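Local coordinates for insulinase family protease (Yersinia pestis, PDB 3GO9), which is predicted to act as a protease of the insulinase family, peptidase family M16, at residues 21-24 / 25-28; 283-286 / 287-290; 369-372 / 373-377; 409-412 / 413-417. All coordinates share one frame; numbering follows the deposited sequence.

Interaction 1 of 4, residues 21-24 / 25-28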
ATOM      1  N   GLN A  21       0.331   3.633 -21.978  1.00 12.88           N
ATOM      2  CA  GLN A  21       1.514   2.826 -22.208  1.00 13.34           C
ATOM      3  C   GLN A  21       2.061   2.344 -20.862  1.00 13.75           C
ATOM      4  O   GLN A  21       2.568   3.144 -20.089  1.00 12.22           O
ATOM      5  CB  GLN A  21       2.625   3.696 -22.854  1.00 14.98           C
ATOM      6  CG  GLN A  21       2.357   4.236 -24.237  1.00 17.45           C
ATOM      7  CD  GLN A  21       3.455   5.198 -24.686  1.00 21.90           C
ATOM      8  OE1 GLN A  21       4.609   5.092 -24.236  1.00 23.00           O
ATOM      9  NE2 GLN A  21       3.094   6.166 -25.547  1.00 29.96           N
ATOM     10  N   PRO A  22       2.024   1.052 -20.604  1.00 13.36           N
ATOM     11  CA  PRO A  22       2.778   0.544 -19.446  1.00 14.25           C
ATOM     12  C   PRO A  22       4.220   0.932 -19.513  1.00 13.59           C
ATOM     13  O   PRO A  22       4.779   1.017 -20.584  1.00 15.63           O
ATOM     14  CB  PRO A  22       2.629  -0.983 -19.552  1.00 15.44           C
ATOM     15  CG  PRO A  22       1.291  -1.160 -20.358  1.00 17.04           C
ATOM     16  CD  PRO A  22       1.377  -0.047 -21.362  1.00 16.13           C
ATOM     17  N   ASP A  23       4.858   1.193 -18.380  1.00 12.91           N
ATOM     18  CA  ASP A  23       6.211   1.708 -18.422  1.00 12.39           C
ATOM     19  C   ASP A  23       7.145   0.605 -18.928  1.00 12.98           C
ATOM     20  O   ASP A  23       7.275  -0.419 -18.273  1.00 12.73           O
ATOM     21  CB  ASP A  23       6.603   2.147 -17.004  1.00 12.61           C
ATOM     22  CG  ASP A  23       8.000   2.717 -16.924  1.00 14.97           C
ATOM     23  OD1 ASP A  23       8.704   2.774 -17.949  1.00 14.15           O
ATOM     24  OD2 ASP A  23       8.393   3.151 -15.823  1.00 15.70           O
ATOM     25  N   PRO A  24       7.788   0.778 -20.092  1.00 14.62           N
ATOM     26  CA  PRO A  24       8.601  -0.284 -20.673  1.00 15.94           C
ATOM     27  C   PRO A  24       9.919  -0.467 -19.914  1.00 16.11           C
ATOM     28  O   PRO A  24      10.579  -1.479 -20.105  1.00 18.54           O
ATOM     29  CB  PRO A  24       8.846   0.218 -22.121  1.00 16.84           C
ATOM     30  CG  PRO A  24       8.814   1.644 -22.011  1.00 15.53           C
ATOM     31  CD  PRO A  24       7.754   1.966 -20.974  1.00 15.52           C
ATOM     32  N   ALA A  25      10.250   0.442 -19.004  1.00 15.98           N
ATOM     33  CA  ALA A  25      11.415   0.258 -18.154  1.00 16.99           C
ATOM     34  C   ALA A  25      11.293  -1.016 -17.285  1.00 17.19           C
ATOM     35  O   ALA A  25      12.331  -1.612 -16.913  1.00 19.88           O
ATOM     36  CB  ALA A  25      11.612   1.442 -17.292  1.00 16.85           C
ATOM     37  N   TRP A  26      10.068  -1.426 -16.963  1.00 16.00           N
ATOM     38  CA  TRP A  26       9.808  -2.651 -16.200  1.00 16.72           C
ATOM     39  C   TRP A  26       9.718  -3.829 -17.137  1.00 18.21           C
ATOM     40  O   TRP A  26       8.637  -4.009 -17.770  1.00 19.60           O
ATOM     41  CB  TRP A  26       8.549  -2.544 -15.354  1.00 16.82           C
ATOM     42  CG  TRP A  26       8.762  -1.863 -14.057  1.00 14.83           C
ATOM     43  CD1 TRP A  26       8.547  -0.578 -13.759  1.00 14.58           C
ATOM     44  CD2 TRP A  26       9.250  -2.471 -12.889  1.00 10.84           C
ATOM     45  NE1 TRP A  26       8.840  -0.324 -12.467  1.00 16.44           N
ATOM     46  CE2 TRP A  26       9.311  -1.484 -11.897  1.00 12.85           C
ATOM     47  CE3 TRP A  26       9.665  -3.770 -12.591  1.00 10.88           C
ATOM     48  CZ2 TRP A  26       9.735  -1.745 -10.630  1.00 12.58           C
ATOM     49  CZ3 TRP A  26      10.074  -4.043 -11.311  1.00 10.48           C
ATOM     50  CH2 TRP A  26      10.110  -3.024 -10.335  1.00 11.26           C
ATOM     51  N   GLN A  27      10.827  -4.587 -17.237  1.00 15.72           N
ATOM     52  CA  GLN A  27      10.963  -5.791 -18.021  1.00 15.79           C
ATOM     53  C   GLN A  27      10.217  -6.897 -17.320  1.00 15.02           C
ATOM     54  O   GLN A  27      10.312  -7.044 -16.107  1.00 13.72           O
ATOM     55  CB  GLN A  27      12.404  -6.232 -18.174  1.00 16.55           C
ATOM     56  CG  GLN A  27      13.370  -5.111 -18.631  1.00 22.52           C
ATOM     57  CD  GLN A  27      14.807  -5.529 -18.640  1.00 27.48           C
ATOM     58  OE1 GLN A  27      15.677  -4.796 -18.140  1.00 29.15           O
ATOM     59  NE2 GLN A  27      15.082  -6.718 -19.197  1.00 27.99           N
ATOM     60  N   GLN A  28       9.475  -7.679 -18.071  1.00 13.68           N
ATOM     61  CA  GLN A  28       8.706  -8.753 -17.425  1.00 14.34           C
ATOM     62  C   GLN A  28       8.831 -10.051 -18.163  1.00 14.14           C
ATOM     63  O   GLN A  28       9.060 -10.097 -19.375  1.00 13.88           O
ATOM     64  CB  GLN A  28       7.267  -8.360 -17.375  1.00 15.61           C
ATOM     65  CG  GLN A  28       7.030  -6.966 -16.745  1.00 20.52           C
ATOM     66  CD  GLN A  28       5.597  -6.615 -16.677  1.00 25.47           C
ATOM     67  OE1 GLN A  28       4.985  -6.653 -15.621  1.00 31.36           O
ATOM     68  NE2 GLN A  28       5.033  -6.244 -17.817  1.00 31.75           N
TER
HETATM   69  O   HOH W   1       7.778   2.605 -13.237  1.00 18.93           O
HETATM   70  O   HOH W   2       6.512  -3.081 -18.530  1.00 30.06           O
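Asp23 and the residues that follow it, Pro24, Ala25 and Trp26, form a type I beta turn that leads the chain from a surface loop into strand 26-30, the edge strand of the seven-stranded sheet. Its main-chain bond runs from Trp26 N to Asp23 O at 3.2 Å. A second bond reinforces it: the carboxylate folds over the turn, and Asp23 OD1 accepts from Ala25 N at 3.0 Å, which makes this an Asx turn as well. Asp23 CG stands opposite the backbone N (chi1 -180°), which carries the carboxylate forward over the turn, where Ala25 N meets OD1 from above the carboxylate plane, 55° out of it. Asp23 OD1 also lies 3.3 Å from Ala25 CB. The other oxygen works through water: Asp23 OD2 accepts from a water at 2.7 Å that sits at the indole edge, in the ring plane, and takes a weak bond from Trp26 NE1. The indole of Trp26 packs on Gln38 and Leu40 of strand 36-41 and makes a cation-pi contact with Arg395. With both its oxygens engaged, the carboxylate reinforces the turn directly through Ala25 N but reaches the indole only through a weak water bridge.

Interaction 2 of 4, residues 283-286 / 287-290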
ATOM      1  N   SER A 283      -7.145   6.904 -20.676  1.00 15.19           N
ATOM      2  CA  SER A 283      -6.715   8.280 -20.462  1.00 15.63           C
ATOM      3  C   SER A 283      -7.829   9.125 -19.833  1.00 15.76           C
ATOM      4  O   SER A 283      -7.555  10.026 -19.030  1.00 15.15           O
ATOM      5  CB  SER A 283      -6.245   8.902 -21.780  1.00 15.93           C
ATOM      6  OG  SER A 283      -5.771  10.238 -21.583  1.00 18.70           O
HETATM    7  N   MSE A 284      -9.067   8.831 -20.202  1.00 16.22           N
HETATM    8  CA  MSE A 284     -10.216   9.604 -19.707  0.60 16.78           C
HETATM    9  C   MSE A 284     -10.391   9.359 -18.219  1.00 16.74           C
HETATM   10  O   MSE A 284     -10.626  10.323 -17.443  1.00 16.35           O
HETATM   11  CB  MSE A 284     -11.485   9.232 -20.493  0.60 17.81           C
HETATM   12  CG  MSE A 284     -11.337   9.495 -21.995  0.60 19.07           C
HETATM   13 SE   MSE A 284     -10.458   8.044 -23.043  0.36 22.13          SE
HETATM   14  CE  MSE A 284     -11.935   6.746 -23.029  0.60 22.68           C
ATOM     15  N   ALA A 285     -10.265   8.094 -17.818  1.00 15.77           N
ATOM     16  CA  ALA A 285     -10.334   7.695 -16.412  1.00 15.14           C
ATOM     17  C   ALA A 285      -9.177   8.316 -15.681  1.00 15.12           C
ATOM     18  O   ALA A 285      -9.298   8.702 -14.509  1.00 14.58           O
ATOM     19  CB  ALA A 285     -10.275   6.193 -16.243  1.00 15.76           C
ATOM     20  N   LEU A 286      -8.019   8.378 -16.347  1.00 12.77           N
ATOM     21  CA  LEU A 286      -6.858   8.983 -15.692  1.00 11.80           C
ATOM     22  C   LEU A 286      -7.132  10.465 -15.358  1.00 11.30           C
ATOM     23  O   LEU A 286      -6.838  10.935 -14.242  1.00 11.33           O
ATOM     24  CB  LEU A 286      -5.603   8.851 -16.589  1.00 10.94           C
ATOM     25  CG  LEU A 286      -4.332   9.437 -15.988  1.00 10.96           C
ATOM     26  CD1 LEU A 286      -3.911   8.863 -14.597  1.00 10.10           C
ATOM     27  CD2 LEU A 286      -3.151   9.236 -16.980  1.00 13.96           C
ATOM     28  N   SER A 287      -7.645  11.192 -16.340  1.00 11.86           N
ATOM     29  CA  SER A 287      -7.986  12.580 -16.154  1.00 13.47           C
ATOM     30  C   SER A 287      -9.026  12.791 -15.033  1.00 14.12           C
ATOM     31  O   SER A 287      -8.907  13.736 -14.220  1.00 14.74           O
ATOM     32  CB  SER A 287      -8.533  13.129 -17.467  1.00 14.91           C
ATOM     33  OG  SER A 287      -7.436  13.262 -18.339  1.00 19.81           O
ATOM     34  N   ARG A 288     -10.028  11.941 -15.017  1.00 13.84           N
ATOM     35  CA  ARG A 288     -11.057  12.022 -13.943  1.00 15.14           C
ATOM     36  C   ARG A 288     -10.436  11.791 -12.578  1.00 13.84           C
ATOM     37  O   ARG A 288     -10.753  12.492 -11.607  1.00 13.82           O
ATOM     38  CB  ARG A 288     -12.211  11.048 -14.165  1.00 15.71           C
ATOM     39  CG  ARG A 288     -13.027  11.289 -15.411  1.00 19.04           C
ATOM     40  CD  ARG A 288     -14.322  10.469 -15.438  1.00 23.24           C
ATOM     41  NE  ARG A 288     -14.115   9.019 -15.320  1.00 28.21           N
ATOM     42  CZ  ARG A 288     -13.966   8.162 -16.341  1.00 27.40           C
ATOM     43  NH1 ARG A 288     -13.975   8.590 -17.592  1.00 26.90           N
ATOM     44  NH2 ARG A 288     -13.807   6.856 -16.086  1.00 29.65           N
ATOM     45  N   TYR A 289      -9.537  10.809 -12.471  1.00 12.11           N
ATOM     46  CA  TYR A 289      -8.809  10.525 -11.224  1.00 11.52           C
ATOM     47  C   TYR A 289      -7.991  11.745 -10.820  1.00 11.71           C
ATOM     48  O   TYR A 289      -8.027  12.179  -9.655  1.00 11.54           O
ATOM     49  CB  TYR A 289      -7.903   9.257 -11.320  1.00 12.36           C
ATOM     50  CG  TYR A 289      -6.945   9.130 -10.175  1.00 11.99           C
ATOM     51  CD1 TYR A 289      -7.399   8.797  -8.902  1.00 15.77           C
ATOM     52  CD2 TYR A 289      -5.600   9.471 -10.302  1.00 11.94           C
ATOM     53  CE1 TYR A 289      -6.592   8.734  -7.847  1.00 19.14           C
ATOM     54  CE2 TYR A 289      -4.758   9.371  -9.233  1.00 17.84           C
ATOM     55  CZ  TYR A 289      -5.249   9.020  -7.985  1.00 20.72           C
ATOM     56  OH  TYR A 289      -4.367   8.973  -6.910  1.00 23.62           O
ATOM     57  N   TRP A 290      -7.274  12.330 -11.778  1.00 11.03           N
ATOM     58  CA  TRP A 290      -6.400  13.426 -11.423  1.00 10.09           C
ATOM     59  C   TRP A 290      -7.202  14.646 -10.950  1.00 10.71           C
ATOM     60  O   TRP A 290      -6.738  15.384 -10.059  1.00 12.05           O
ATOM     61  CB  TRP A 290      -5.490  13.828 -12.573  1.00 11.40           C
ATOM     62  CG  TRP A 290      -4.258  12.955 -12.751  1.00 11.45           C
ATOM     63  CD1 TRP A 290      -3.631  12.205 -11.790  1.00 12.41           C
ATOM     64  CD2 TRP A 290      -3.451  12.829 -13.934  1.00 10.32           C
ATOM     65  NE1 TRP A 290      -2.476  11.632 -12.308  1.00 13.45           N
ATOM     66  CE2 TRP A 290      -2.359  12.010 -13.619  1.00 11.16           C
ATOM     67  CE3 TRP A 290      -3.540  13.342 -15.208  1.00 12.13           C
ATOM     68  CZ2 TRP A 290      -1.364  11.687 -14.588  1.00 13.82           C
ATOM     69  CZ3 TRP A 290      -2.576  13.027 -16.148  1.00 12.35           C
ATOM     70  CH2 TRP A 290      -1.521  12.213 -15.842  1.00 12.39           C
TER
HETATM   71  O   HOH W   3      -5.111  11.896 -19.401  1.00 17.98           O
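Leu286 reaches one helical turn ahead, near the start of helix 283-309, to lie over the indole of Trp290. Leu286 CB lies 3.1 Å from Ser287 N, an ordinary neighbour contact, and with CG opposite the backbone N (chi1 -179°) the branch is carried forward along the helix. Leu286 CG then stands 3.8 Å from the centroid of the Trp290 six-membered ring and only 2° off the ring normal, a CH-pi contact squarely over the face. The two methyls spread across that face: Leu286 CD1 settles 3.6 Å from Trp290 CE2, nearer the ring fusion, while Leu286 CD2 comes within 3.6 Å of Trp290 CH2 at the far end. The opposite face of the indole receives Arg415, in a cation-pi contact. On another side of the helix, Arg288 folds back at chi3 (-57°), laying its guanidinium against the preceding turn, with Ala285 CA 3.5 Å above the guanidinium plane and Ala285 CB 3.6 Å from NH2. Polar groups pair elsewhere: a water joins Ser283 OG at 2.8 Å and Ser287 OG at 2.9 Å, spanning one turn. The chemistry is thus divided round the helix. The indole is sandwiched between an aliphatic branch and a cation, which should restrict its tilt together with Tyr411 and Phe418 packing round it, whereas the serines meet through solvent and the arginine lies along the surface.

Interaction 3 of 4, residues 369-372 / 373-377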
HETATM    1  N   MSE A 369      -1.905  25.919  -9.219  1.00 19.87           N
HETATM    2  CA  MSE A 369      -1.480  25.412 -10.505  0.60 19.71           C
HETATM    3  C   MSE A 369      -0.007  25.735 -10.795  1.00 20.42           C
HETATM    4  O   MSE A 369       0.686  24.925 -11.379  1.00 20.54           O
HETATM    5  CB  MSE A 369      -2.451  25.875 -11.598  0.60 19.17           C
HETATM    6  CG  MSE A 369      -3.922  25.546 -11.226  0.60 18.14           C
HETATM    7 SE   MSE A 369      -4.163  23.626 -10.959  0.36 17.45          SE
HETATM    8  CE  MSE A 369      -4.092  23.487 -12.901  0.60 14.79           C
ATOM      9  N   THR A 370       0.484  26.900 -10.355  1.00 20.95           N
ATOM     10  CA  THR A 370       1.933  27.178 -10.448  1.00 21.73           C
ATOM     11  C   THR A 370       2.744  26.089  -9.705  1.00 21.47           C
ATOM     12  O   THR A 370       3.782  25.584 -10.194  1.00 19.62           O
ATOM     13  CB  THR A 370       2.238  28.613  -9.894  1.00 21.94           C
ATOM     14  OG1 THR A 370       1.582  29.569 -10.729  1.00 25.17           O
ATOM     15  CG2 THR A 370       3.725  28.927  -9.867  1.00 22.49           C
ATOM     16  N   GLN A 371       2.248  25.721  -8.529  1.00 21.23           N
ATOM     17  CA  GLN A 371       2.883  24.726  -7.696  1.00 22.22           C
ATOM     18  C   GLN A 371       2.846  23.352  -8.371  1.00 21.08           C
ATOM     19  O   GLN A 371       3.841  22.615  -8.420  1.00 20.11           O
ATOM     20  CB  GLN A 371       2.199  24.703  -6.324  1.00 23.79           C
ATOM     21  CG  GLN A 371       2.501  23.510  -5.379  1.00 28.56           C
ATOM     22  CD  GLN A 371       1.687  23.587  -4.053  1.00 35.21           C
ATOM     23  OE1 GLN A 371       1.164  22.568  -3.558  1.00 40.70           O
ATOM     24  NE2 GLN A 371       1.575  24.801  -3.490  1.00 38.15           N
ATOM     25  N   LYS A 372       1.713  22.997  -8.956  1.00 19.10           N
ATOM     26  CA  LYS A 372       1.640  21.650  -9.567  1.00 18.54           C
ATOM     27  C   LYS A 372       2.479  21.593 -10.837  1.00 18.16           C
ATOM     28  O   LYS A 372       3.083  20.578 -11.163  1.00 16.47           O
ATOM     29  CB  LYS A 372       0.167  21.285  -9.870  1.00 18.91           C
ATOM     30  CG  LYS A 372      -0.770  21.185  -8.657  1.00 18.81           C
ATOM     31  CD  LYS A 372      -0.251  20.391  -7.455  1.00 21.69           C
ATOM     32  CE  LYS A 372      -0.039  18.950  -7.763  1.00 23.90           C
ATOM     33  NZ  LYS A 372       0.460  18.253  -6.546  1.00 23.57           N
ATOM     34  N   ASN A 373       2.531  22.705 -11.553  1.00 18.25           N
ATOM     35  CA  ASN A 373       3.380  22.813 -12.738  1.00 18.37           C
ATOM     36  C   ASN A 373       4.861  22.745 -12.361  1.00 19.06           C
ATOM     37  O   ASN A 373       5.673  22.110 -13.059  1.00 17.27           O
ATOM     38  CB  ASN A 373       3.060  24.094 -13.547  1.00 19.22           C
ATOM     39  CG  ASN A 373       1.947  23.859 -14.609  1.00 21.93           C
ATOM     40  OD1 ASN A 373       2.059  22.961 -15.466  1.00 23.78           O
ATOM     41  ND2 ASN A 373       0.889  24.661 -14.547  1.00 21.53           N
ATOM     42  N   ASP A 374       5.198  23.346 -11.220  1.00 19.69           N
ATOM     43  CA  ASP A 374       6.571  23.246 -10.707  1.00 20.80           C
ATOM     44  C   ASP A 374       6.958  21.796 -10.424  1.00 20.60           C
ATOM     45  O   ASP A 374       7.993  21.310 -10.872  1.00 19.63           O
ATOM     46  CB  ASP A 374       6.734  24.077  -9.428  1.00 21.93           C
ATOM     47  CG  ASP A 374       8.196  24.123  -8.955  1.00 25.92           C
ATOM     48  OD1 ASP A 374       9.048  24.567  -9.755  1.00 29.06           O
ATOM     49  OD2 ASP A 374       8.470  23.711  -7.814  1.00 30.88           O
ATOM     50  N   GLN A 375       6.099  21.103  -9.703  1.00 19.39           N
ATOM     51  CA  GLN A 375       6.323  19.696  -9.392  1.00 20.18           C
ATOM     52  C   GLN A 375       6.481  18.843 -10.624  1.00 19.24           C
ATOM     53  O   GLN A 375       7.360  18.013 -10.680  1.00 18.10           O
ATOM     54  CB  GLN A 375       5.204  19.168  -8.550  1.00 20.93           C
ATOM     55  CG  GLN A 375       5.021  19.949  -7.251  1.00 23.46           C
ATOM     56  CD  GLN A 375       3.725  19.588  -6.551  1.00 29.91           C
ATOM     57  OE1 GLN A 375       3.087  18.579  -6.872  1.00 32.38           O
ATOM     58  NE2 GLN A 375       3.336  20.404  -5.578  1.00 34.36           N
ATOM     59  N   LEU A 376       5.668  19.074 -11.657  1.00 18.51           N
ATOM     60  CA  LEU A 376       5.829  18.343 -12.895  1.00 17.62           C
ATOM     61  C   LEU A 376       7.150  18.660 -13.574  1.00 18.76           C
ATOM     62  O   LEU A 376       7.773  17.787 -14.162  1.00 18.48           O
ATOM     63  CB  LEU A 376       4.657  18.630 -13.843  1.00 17.64           C
ATOM     64  CG  LEU A 376       4.682  17.909 -15.184  1.00 16.60           C
ATOM     65  CD1 LEU A 376       4.677  16.404 -15.017  1.00 15.12           C
ATOM     66  CD2 LEU A 376       3.480  18.382 -16.011  1.00 15.86           C
ATOM     67  N   SER A 377       7.605  19.904 -13.476  1.00 19.88           N
ATOM     68  CA  SER A 377       8.855  20.282 -14.147  1.00 20.07           C
ATOM     69  C   SER A 377      10.022  19.516 -13.496  1.00 20.51           C
ATOM     70  O   SER A 377      11.047  19.274 -14.148  1.00 21.21           O
ATOM     71  CB  SER A 377       9.068  21.801 -14.109  1.00 20.41           C
ATOM     72  OG  SER A 377       9.476  22.272 -12.818  1.00 23.52           O
TER
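The last turns of helix 362-377 carry this contact, in which Gln375 meets residues both three and four positions before it. Lys372 NZ donates to Gln375 OE1 at 2.7 Å, arriving 21° from the plane of the amide carbonyl. The lysine reaches it by curling, with a bend at chi2 (-47°) and another at chi3 that together bring its chain across the glutamine. A salt bridge to Glu297 gives the ammonium a second partner, which should hold it between the two. Gln371 and Gln375 run alongside each other with their amide planes 30° apart; here the touch is between Gln375 NE2 and Gln371 CG, a close 3.2 Å. Asn373 turns back one turn as well, its ND2 making a weak bond to Met369 O at 3.2 Å in addition to the main-chain bond that this carbonyl takes from Asn373 N. Its OD1 is bound by Gln416. At the end of the helix, Ser377 OG gives its hydrogen to Asp374 O at 2.6 Å, lying in the carbonyl plane on a lone pair. Gln371 and Lys372 pack against helix 283-309, while Lys372, Asn373 and Leu376 meet helix 408-421, placing this segment of helix against both.

Interaction 4 of 4, residues 409-412 / 413-417. With ZN (zinc ion), chain F.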
ATOM      1  N   GLU A 409       7.495   9.450 -20.031  1.00 12.14           N
ATOM      2  CA  GLU A 409       7.273  10.477 -21.021  1.00 12.45           C
ATOM      3  C   GLU A 409       5.783  10.652 -21.295  1.00 11.07           C
ATOM      4  O   GLU A 409       5.343  11.795 -21.529  1.00 11.62           O
ATOM      5  CB  GLU A 409       8.004  10.217 -22.324  1.00 14.75           C
ATOM      6  CG  GLU A 409       9.491  10.342 -22.191  1.00 18.38           C
ATOM      7  CD  GLU A 409      10.164   9.851 -23.422  1.00 23.96           C
ATOM      8  OE1 GLU A 409      10.075   8.630 -23.676  1.00 29.97           O
ATOM      9  OE2 GLU A 409      10.717  10.668 -24.144  1.00 28.74           O
ATOM     10  N   GLN A 410       5.028   9.557 -21.258  1.00 11.48           N
ATOM     11  CA  GLN A 410       3.569   9.695 -21.467  1.00 10.79           C
ATOM     12  C   GLN A 410       2.944  10.403 -20.281  1.00 10.17           C
ATOM     13  O   GLN A 410       2.120  11.298 -20.461  1.00 10.93           O
ATOM     14  CB  GLN A 410       2.892   8.364 -21.670  1.00 11.12           C
ATOM     15  CG  GLN A 410       1.407   8.537 -22.094  1.00 11.39           C
ATOM     16  CD  GLN A 410       0.729   7.222 -22.308  1.00 11.04           C
ATOM     17  OE1 GLN A 410       0.807   6.364 -21.448  1.00 12.03           O
ATOM     18  NE2 GLN A 410       0.065   7.043 -23.501  1.00 12.32           N
ATOM     19  N   TYR A 411       3.422  10.087 -19.075  1.00 10.46           N
ATOM     20  CA  TYR A 411       2.953  10.724 -17.894  1.00 11.78           C
ATOM     21  C   TYR A 411       3.172  12.220 -18.042  1.00 10.87           C
ATOM     22  O   TYR A 411       2.285  13.020 -17.821  1.00 11.27           O
ATOM     23  CB  TYR A 411       3.660  10.193 -16.657  1.00 11.06           C
ATOM     24  CG  TYR A 411       3.266  10.902 -15.396  1.00 14.84           C
ATOM     25  CD1 TYR A 411       2.356  10.363 -14.528  1.00 18.62           C
ATOM     26  CD2 TYR A 411       3.825  12.141 -15.082  1.00 17.15           C
ATOM     27  CE1 TYR A 411       2.005  11.056 -13.343  1.00 21.55           C
ATOM     28  CE2 TYR A 411       3.468  12.824 -13.934  1.00 19.64           C
ATOM     29  CZ  TYR A 411       2.551  12.285 -13.088  1.00 20.75           C
ATOM     30  OH  TYR A 411       2.227  13.002 -11.944  1.00 26.27           O
ATOM     31  N   GLN A 412       4.380  12.612 -18.435  1.00 11.36           N
ATOM     32  CA  GLN A 412       4.690  14.034 -18.493  1.00 12.27           C
ATOM     33  C   GLN A 412       3.742  14.783 -19.457  1.00 11.34           C
ATOM     34  O   GLN A 412       3.225  15.868 -19.153  1.00 12.86           O
ATOM     35  CB  GLN A 412       6.145  14.158 -18.925  1.00 14.20           C
ATOM     36  CG  GLN A 412       6.658  15.542 -18.976  1.00 18.55           C
ATOM     37  CD  GLN A 412       8.135  15.535 -19.408  1.00 24.82           C
ATOM     38  OE1 GLN A 412       8.959  16.239 -18.842  1.00 27.20           O
ATOM     39  NE2 GLN A 412       8.464  14.691 -20.389  1.00 29.89           N
ATOM     40  N   LYS A 413       3.495  14.190 -20.615  1.00 10.35           N
ATOM     41  CA  LYS A 413       2.643  14.750 -21.601  1.00 10.04           C
ATOM     42  C   LYS A 413       1.176  14.812 -21.123  1.00 10.46           C
ATOM     43  O   LYS A 413       0.504  15.856 -21.216  1.00 10.69           O
ATOM     44  CB  LYS A 413       2.738  13.950 -22.894  1.00 12.33           C
ATOM     45  CG  LYS A 413       1.848  14.404 -24.002  1.00 14.90           C
ATOM     46  CD  LYS A 413       1.915  13.485 -25.173  1.00 17.08           C
ATOM     47  CE  LYS A 413       1.244  12.168 -24.928  1.00 23.49           C
ATOM     48  NZ  LYS A 413       1.592  11.210 -26.018  1.00 24.77           N
ATOM     49  N   LEU A 414       0.667  13.685 -20.649  1.00  9.95           N
ATOM     50  CA  LEU A 414      -0.723  13.668 -20.186  1.00 10.16           C
ATOM     51  C   LEU A 414      -0.957  14.584 -18.982  1.00  9.79           C
ATOM     52  O   LEU A 414      -1.987  15.275 -18.907  1.00 10.58           O
ATOM     53  CB  LEU A 414      -1.160  12.233 -19.908  1.00 10.68           C
ATOM     54  CG  LEU A 414      -1.241  11.319 -21.140  1.00 10.47           C
ATOM     55  CD1 LEU A 414      -1.715   9.864 -20.712  1.00 12.41           C
ATOM     56  CD2 LEU A 414      -2.199  11.800 -22.196  1.00 11.88           C
ATOM     57  N   ARG A 415      -0.017  14.613 -18.034  1.00 10.23           N
ATOM     58  CA  ARG A 415      -0.136  15.445 -16.830  1.00 10.70           C
ATOM     59  C   ARG A 415      -0.058  16.929 -17.221  1.00 11.42           C
ATOM     60  O   ARG A 415      -0.838  17.753 -16.718  1.00 12.55           O
ATOM     61  CB  ARG A 415       0.999  15.126 -15.837  1.00 10.24           C
ATOM     62  CG  ARG A 415       0.912  15.919 -14.504  1.00 11.45           C
ATOM     63  CD  ARG A 415      -0.173  15.453 -13.668  1.00 14.68           C
ATOM     64  NE  ARG A 415      -0.176  16.182 -12.416  1.00 12.72           N
ATOM     65  CZ  ARG A 415      -1.096  16.057 -11.467  1.00 16.34           C
ATOM     66  NH1 ARG A 415      -2.140  15.250 -11.596  1.00 17.19           N
ATOM     67  NH2 ARG A 415      -0.956  16.759 -10.362  1.00 18.51           N
ATOM     68  N   GLN A 416       0.870  17.278 -18.121  1.00 11.86           N
ATOM     69  CA  GLN A 416       0.905  18.662 -18.631  1.00 13.30           C
ATOM     70  C   GLN A 416      -0.439  19.052 -19.241  1.00 12.05           C
ATOM     71  O   GLN A 416      -0.930  20.160 -19.060  1.00 12.78           O
ATOM     72  CB  GLN A 416       2.015  18.934 -19.655  1.00 13.17           C
ATOM     73  CG  GLN A 416       2.212  20.428 -19.962  1.00 14.44           C
ATOM     74  CD  GLN A 416       2.529  21.260 -18.678  1.00 16.95           C
ATOM     75  OE1 GLN A 416       3.648  21.204 -18.159  1.00 19.45           O
ATOM     76  NE2 GLN A 416       1.534  21.980 -18.154  1.00 15.98           N
ATOM     77  N   ALA A 417      -1.016  18.189 -20.047  1.00 12.15           N
ATOM     78  CA  ALA A 417      -2.262  18.540 -20.699  1.00 10.27           C
ATOM     79  C   ALA A 417      -3.378  18.680 -19.677  1.00 10.78           C
ATOM     80  O   ALA A 417      -4.225  19.594 -19.803  1.00 12.28           O
ATOM     81  CB  ALA A 417      -2.616  17.516 -21.767  1.00 11.35           C
TER
HETATM   82 ZN    ZN F 605      11.370   8.509 -25.374  0.60 32.25          ZN
HETATM   83  O   HOH W   4      12.686   8.396 -24.110  1.00 38.91           O
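Tyr411 and Arg415, one turn apart on helix 408-421, send a phenol ring and a guanidinium the same way, with planes 22° apart, yet they meet through the aliphatic stem of the arginine and not as a stack. Arg415 CB approaches the ring obliquely, 3.9 Å from Tyr411 CE2, and farther out Tyr411 OH is 3.8 Å from Arg415 CD. Both chains leave with CG opposite the backbone N (chi1 176° for the tyrosine), and the arginine then bends at chi2, which keeps its stem beside the ring. The phenol ring also meets the indole of Trp290 in an edge-to-face arrangement.

On another side of the helix, Gln410 and Leu414 also run in parallel, Gln410 CG resting 3.7 Å from Leu414 CD1. The amide end of Gln410 holds the incoming N-terminal chain, its OE1 accepting from Gln21 N and its NE2 donating to Ala19 O. Main-chain bonds underlie all this, the bond from Leu414 N to Gln410 O being nearly straight at 2.8 Å. Glu409, near the helix start, binds a zinc ion unevenly through both oxygens, OE1 at 2.1 Å and OE2 at 2.6 Å, and a water is a further ligand.

Three helices pack against these turns. Leu414 touches Ser283, Leu286 and Trp290 of helix 283-309; Arg415 and Gln416 lie on Leu376 of helix 362-377, with Lys372 also against Arg415; and Tyr411 and Gln412 reach Leu379 of helix 379-384.

In the fold
Interaction 4 is the hub of the set, since it touches each of the other three. Towards interaction 2, about 12 Å away between centres, Arg415 NH1 comes within 3.3 Å of Trp290 CG. Interaction 3 lies equally far on the same scale and is joined by a probable hydrogen bond of 2.9 Å from Gln416 NE2 to Asn373 OD1. The link to interaction 1, about 16 Å between centres, is a probable hydrogen bond of 2.8 Å between Gln21 N and Gln410 OE1, connecting the chain ahead of strand 26-30 with the helical layer. The zinc held by Glu409 lies about 8 Å from the Pro24 side chain. Interactions 2 and 3 do not touch directly.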